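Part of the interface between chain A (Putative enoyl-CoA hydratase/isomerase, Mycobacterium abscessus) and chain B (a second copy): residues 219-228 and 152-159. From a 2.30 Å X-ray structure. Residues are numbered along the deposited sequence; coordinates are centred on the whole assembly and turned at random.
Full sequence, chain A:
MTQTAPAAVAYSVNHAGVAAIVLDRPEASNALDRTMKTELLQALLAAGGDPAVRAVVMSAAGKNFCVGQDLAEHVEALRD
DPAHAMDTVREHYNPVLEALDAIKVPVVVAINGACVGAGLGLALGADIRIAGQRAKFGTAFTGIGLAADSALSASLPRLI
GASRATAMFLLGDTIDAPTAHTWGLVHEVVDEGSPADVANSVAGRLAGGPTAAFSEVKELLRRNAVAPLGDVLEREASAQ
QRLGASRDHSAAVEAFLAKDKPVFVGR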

ATOM      1  N   GLU A 219      -0.403  12.811 -12.912  1.00 14.20           N
ATOM      2  CA  GLU A 219      -0.610  13.807 -11.860  1.00 14.45           C
ATOM      3  C   GLU A 219      -1.810  13.458 -10.952  1.00 14.53           C
ATOM      4  O   GLU A 219      -1.763  13.705  -9.738  1.00 14.54           O
ATOM      5  CB  GLU A 219      -0.774  15.201 -12.484  1.00 14.65           C
ATOM      6  CG  GLU A 219      -0.993  16.342 -11.492  1.00 14.96           C
ATOM      7  CD  GLU A 219       0.219  16.678 -10.640  1.00 15.12           C
ATOM      8  OE1 GLU A 219       1.269  16.015 -10.722  1.00 15.09           O
ATOM      9  OE2 GLU A 219       0.115  17.636  -9.861  1.00 15.65           O
ATOM     10  N   LEU A 220      -2.873  12.889 -11.522  1.00 14.54           N
ATOM     11  CA  LEU A 220      -4.011  12.473 -10.694  1.00 14.74           C
ATOM     12  C   LEU A 220      -3.558  11.397  -9.731  1.00 14.83           C
ATOM     13  O   LEU A 220      -3.854  11.460  -8.553  1.00 15.08           O
ATOM     14  CB  LEU A 220      -5.182  11.949 -11.531  1.00 14.66           C
ATOM     15  CG  LEU A 220      -5.980  13.002 -12.289  1.00 14.76           C
ATOM     16  CD1 LEU A 220      -6.976  12.330 -13.227  1.00 14.77           C
ATOM     17  CD2 LEU A 220      -6.701  13.941 -11.340  1.00 14.99           C
ATOM     18  N   LEU A 221      -2.836  10.411 -10.240  1.00 14.82           N
ATOM     19  CA  LEU A 221      -2.316   9.339  -9.396  1.00 15.06           C
ATOM     20  C   LEU A 221      -1.477   9.861  -8.227  1.00 15.29           C
ATOM     21  O   LEU A 221      -1.671   9.437  -7.088  1.00 15.42           O
ATOM     22  CB  LEU A 221      -1.502   8.338 -10.230  1.00 14.91           C
ATOM     23  CG  LEU A 221      -2.353   7.411 -11.103  1.00 14.88           C
ATOM     24  CD1 LEU A 221      -1.529   6.780 -12.212  1.00 14.80           C
ATOM     25  CD2 LEU A 221      -2.994   6.332 -10.253  1.00 15.01           C
ATOM     26  N   ARG A 222      -0.564  10.790  -8.495  1.00 15.44           N
ATOM     27  CA  ARG A 222       0.269  11.338  -7.424  1.00 15.78           C
ATOM     28  C   ARG A 222      -0.537  12.123  -6.393  1.00 16.21           C
ATOM     29  O   ARG A 222      -0.359  11.932  -5.198  1.00 16.43           O
ATOM     30  CB  ARG A 222       1.378  12.207  -8.000  1.00 15.86           C
ATOM     31  CG  ARG A 222       2.400  11.390  -8.778  1.00 15.87           C
ATOM     32  CD  ARG A 222       3.340  12.288  -9.567  1.00 15.99           C
ATOM     33  NE  ARG A 222       4.581  11.597  -9.909  1.00 16.14           N
ATOM     34  CZ  ARG A 222       5.601  12.150 -10.558  1.00 16.27           C
ATOM     35  NH1 ARG A 222       5.544  13.418 -10.958  1.00 16.48           N
ATOM     36  NH2 ARG A 222       6.681  11.427 -10.813  1.00 16.25           N
ATOM     37  N   ARG A 223      -1.436  12.984  -6.855  1.00 16.45           N
ATOM     38  CA  ARG A 223      -2.194  13.837  -5.959  1.00 16.97           C
ATOM     39  C   ARG A 223      -3.226  13.065  -5.149  1.00 16.91           C
ATOM     40  O   ARG A 223      -3.522  13.434  -4.017  1.00 17.06           O
ATOM     41  CB  ARG A 223      -2.901  14.961  -6.731  1.00 17.39           C
ATOM     42  CG  ARG A 223      -1.955  16.002  -7.295  1.00 17.81           C
ATOM     43  CD  ARG A 223      -2.731  17.088  -8.028  1.00 18.47           C
ATOM     44  NE  ARG A 223      -3.408  18.006  -7.100  1.00 19.20           N
ATOM     45  CZ  ARG A 223      -4.354  18.870  -7.449  1.00 19.62           C
ATOM     46  NH1 ARG A 223      -4.764  18.950  -8.712  1.00 19.79           N
ATOM     47  NH2 ARG A 223      -4.897  19.653  -6.530  1.00 20.14           N
ATOM     48  N   ASN A 224      -3.774  11.999  -5.724  1.00 16.55           N
ATOM     49  CA  ASN A 224      -4.922  11.336  -5.107  1.00 16.54           C
ATOM     50  C   ASN A 224      -4.592  10.123  -4.254  1.00 16.59           C
ATOM     51  O   ASN A 224      -5.500   9.498  -3.696  1.00 16.83           O
ATOM     52  CB  ASN A 224      -5.959  10.989  -6.182  1.00 16.27           C
ATOM     53  CG  ASN A 224      -6.610  12.226  -6.779  1.00 16.16           C
ATOM     54  OD1 ASN A 224      -6.570  13.295  -6.187  1.00 16.18           O
ATOM     55  ND2 ASN A 224      -7.227  12.078  -7.954  1.00 16.00           N
ATOM     56  N   ALA A 225      -3.305   9.806  -4.119  1.00 16.51           N
ATOM     57  CA  ALA A 225      -2.875   8.607  -3.372  1.00 16.48           C
ATOM     58  C   ALA A 225      -3.545   8.502  -2.003  1.00 16.73           C
ATOM     59  O   ALA A 225      -4.049   7.439  -1.652  1.00 16.82           O
ATOM     60  CB  ALA A 225      -1.351   8.560  -3.235  1.00 16.38           C
ATOM     61  N   VAL A 226      -3.591   9.599  -1.250  1.00 16.78           N
ATOM     62  CA  VAL A 226      -4.223   9.576   0.081  1.00 17.14           C
ATOM     63  C   VAL A 226      -5.260  10.695   0.311  1.00 17.29           C
ATOM     64  O   VAL A 226      -5.629  10.995   1.449  1.00 17.80           O
ATOM     65  CB  VAL A 226      -3.158   9.598   1.194  1.00 17.40           C
ATOM     66  CG1 VAL A 226      -2.294   8.339   1.115  1.00 17.25           C
ATOM     67  CG2 VAL A 226      -2.289  10.849   1.096  1.00 17.30           C
ATOM     68  N   ALA A 227      -5.753  11.298  -0.759  1.00 16.82           N
ATOM     69  CA  ALA A 227      -6.665  12.418  -0.610  1.00 16.94           C
ATOM     70  C   ALA A 227      -8.072  11.934  -0.246  1.00 17.05           C
ATOM     71  O   ALA A 227      -8.450  10.815  -0.601  1.00 16.98           O
ATOM     72  CB  ALA A 227      -6.700  13.243  -1.889  1.00 16.63           C
ATOM     73  N   PRO A 228      -8.849  12.786   0.456  1.00 17.19           N
ATOM     74  CA  PRO A 228     -10.286  12.562   0.659  1.00 17.41           C
ATOM     75  C   PRO A 228     -11.009  12.375  -0.664  1.00 17.01           C
ATOM     76  O   PRO A 228     -10.606  12.949  -1.690  1.00 16.67           O
ATOM     77  CB  PRO A 228     -10.774  13.858   1.333  1.00 17.85           C
ATOM     78  CG  PRO A 228      -9.555  14.488   1.915  1.00 17.91           C
ATOM     79  CD  PRO A 228      -8.383  14.039   1.078  1.00 17.41           C
TER
ATOM     80  N   LEU B 152     -11.128   6.171  -9.605  1.00 13.60           N
ATOM     81  CA  LEU B 152     -10.204   5.114 -10.000  1.00 13.66           C
ATOM     82  C   LEU B 152      -8.739   5.513  -9.848  1.00 13.59           C
ATOM     83  O   LEU B 152      -7.891   4.649  -9.620  1.00 13.64           O
ATOM     84  CB  LEU B 152     -10.507   4.694 -11.435  1.00 13.82           C
ATOM     85  CG  LEU B 152     -10.410   3.237 -11.857  1.00 14.05           C
ATOM     86  CD1 LEU B 152     -10.997   2.254 -10.851  1.00 14.09           C
ATOM     87  CD2 LEU B 152     -11.107   3.104 -13.202  1.00 14.19           C
ATOM     88  N   SER B 153      -8.444   6.816  -9.921  1.00 13.51           N
ATOM     89  CA  SER B 153      -7.085   7.321  -9.681  1.00 13.54           C
ATOM     90  C   SER B 153      -6.646   7.174  -8.227  1.00 13.63           C
ATOM     91  O   SER B 153      -5.461   7.354  -7.913  1.00 13.80           O
ATOM     92  CB  SER B 153      -6.928   8.788 -10.130  1.00 13.56           C
ATOM     93  OG  SER B 153      -7.680   9.687  -9.329  1.00 13.60           O
ATOM     94  N   ALA B 154      -7.601   6.875  -7.349  1.00 13.58           N
ATOM     95  CA  ALA B 154      -7.324   6.556  -5.958  1.00 13.69           C
ATOM     96  C   ALA B 154      -7.537   5.061  -5.671  1.00 13.73           C
ATOM     97  O   ALA B 154      -6.656   4.390  -5.133  1.00 13.80           O
ATOM     98  CB  ALA B 154      -8.213   7.396  -5.055  1.00 13.72           C
ATOM     99  N   SER B 155      -8.713   4.556  -6.021  1.00 13.70           N
ATOM    100  CA  SER B 155      -9.104   3.201  -5.664  1.00 13.82           C
ATOM    101  C   SER B 155      -8.225   2.128  -6.317  1.00 14.00           C
ATOM    102  O   SER B 155      -7.900   1.136  -5.680  1.00 14.13           O
ATOM    103  CB  SER B 155     -10.580   2.958  -6.000  1.00 13.74           C
ATOM    104  OG  SER B 155     -10.814   3.090  -7.393  1.00 13.66           O
ATOM    105  N   LEU B 156      -7.807   2.327  -7.561  1.00 14.14           N
ATOM    106  CA  LEU B 156      -7.002   1.306  -8.209  1.00 14.43           C
ATOM    107  C   LEU B 156      -5.625   1.140  -7.539  1.00 14.77           C
ATOM    108  O   LEU B 156      -5.260   0.026  -7.182  1.00 14.93           O
ATOM    109  CB  LEU B 156      -6.889   1.529  -9.725  1.00 14.40           C
ATOM    110  CG  LEU B 156      -6.193   0.401 -10.514  1.00 14.62           C
ATOM    111  CD1 LEU B 156      -6.955  -0.921 -10.419  1.00 14.70           C
ATOM    112  CD2 LEU B 156      -6.023   0.799 -11.969  1.00 14.63           C
ATOM    113  N   PRO B 157      -4.855   2.231  -7.365  1.00 15.03           N
ATOM    114  CA  PRO B 157      -3.558   1.990  -6.713  1.00 15.52           C
ATOM    115  C   PRO B 157      -3.666   1.544  -5.255  1.00 15.95           C
ATOM    116  O   PRO B 157      -2.797   0.805  -4.778  1.00 16.23           O
ATOM    117  CB  PRO B 157      -2.836   3.345  -6.814  1.00 15.40           C
ATOM    118  CG  PRO B 157      -3.885   4.330  -7.176  1.00 15.11           C
ATOM    119  CD  PRO B 157      -4.930   3.582  -7.937  1.00 14.91           C
ATOM    120  N   ARG B 158      -4.713   1.992  -4.564  1.00 16.14           N
ATOM    121  CA  ARG B 158      -4.943   1.589  -3.180  1.00 16.62           C
ATOM    122  C   ARG B 158      -5.202   0.082  -3.061  1.00 16.77           C
ATOM    123  O   ARG B 158      -4.871  -0.501  -2.041  1.00 16.91           O
ATOM    124  CB  ARG B 158      -6.094   2.395  -2.549  1.00 16.78           C
ATOM    125  CG  ARG B 158      -5.673   3.815  -2.189  1.00 17.16           C
ATOM    126  CD  ARG B 158      -6.826   4.636  -1.615  1.00 17.51           C
ATOM    127  NE  ARG B 158      -6.589   6.075  -1.747  1.00 17.72           N
ATOM    128  CZ  ARG B 158      -7.461   7.019  -1.402  1.00 17.95           C
ATOM    129  NH1 ARG B 158      -8.635   6.672  -0.887  1.00 18.20           N
ATOM    130  NH2 ARG B 158      -7.160   8.309  -1.568  1.00 17.87           N
ATOM    131  N   LEU B 159      -5.778  -0.527  -4.102  1.00 16.77           N
ATOM    132  CA  LEU B 159      -6.047  -1.969  -4.117  1.00 17.05           C
ATOM    133  C   LEU B 159      -4.860  -2.801  -4.607  1.00 16.99           C
ATOM    134  O   LEU B 159      -4.541  -3.808  -4.000  1.00 16.95           O
ATOM    135  CB  LEU B 159      -7.259  -2.307  -4.988  1.00 17.30           C
ATOM    136  CG  LEU B 159      -8.658  -1.867  -4.546  1.00 17.55           C
ATOM    137  CD1 LEU B 159      -9.698  -2.600  -5.383  1.00 17.71           C
ATOM    138  CD2 LEU B 159      -8.917  -2.141  -3.072  1.00 17.86           C
TER
HETATM  139  O   HOH W   1      -3.365   7.621  -6.324  1.00 14.15           O
HETATM  140  O   HOH W   2     -10.491   8.591  -0.762  1.00 24.79           O

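Two helices from two copies of the protein meet here, their axes 8.5 Å apart at closest approach and their directions 72° apart. Ser153(B), Arg158(B) and Leu221(A) cover the most surface.

Ser153(B) points toward chain A and is buried. Its OG accepts a hydrogen bond from ND2 of Asn224(A) at 2.8 Å. The N-H...O angle of 165° is nearly straight. Asn224(A) also points toward its partner, and its OD1 is satisfied elsewhere in the structure. CB of Leu220(A) packs on CB of Ser153(B) at 3.9 Å. CA of Ser153(B) lies 5.2 Å from CA of Leu221(A), so the backbones run close here. Water 1 fits between these two residues. It donates to O of Leu221(A) and to O of Ser153(B), each at 2.6 Å.

Leu221(A) leaves its backbone sideways, but the end of its side chain comes nearer to chain B. Its CD2 lies 3.8 Å from CG of Pro157(B), an apolar contact. The same CD2 is 3.6 Å from O of Ser153(B).

Arg158(B) also starts sideways. Its extended side chain carries the guanidinium to the backbone of residues 224-227 of chain A. Three carbonyl oxygens lie at the edge of the group, near its plane, where the N-H bonds point. NE of Arg158(B) donates to O of Ala225(A) at 2.9 Å. NH2 of Arg158(B) donates to O of Asn224(A) at 2.9 Å and to O of Ala227(A) at 3.0 Å. A further bond from NH2 of Arg158(B) to O of Ala225(A), at 3.2 Å, is weak. These bonds use main-chain acceptors, so the side chains of Ala225(A) and Ala227(A) take no part in them. Water 2 extends the network, accepting from NH1 of Arg158(B) at 2.7 Å and donating to O of Ala227(A) at 3.0 Å.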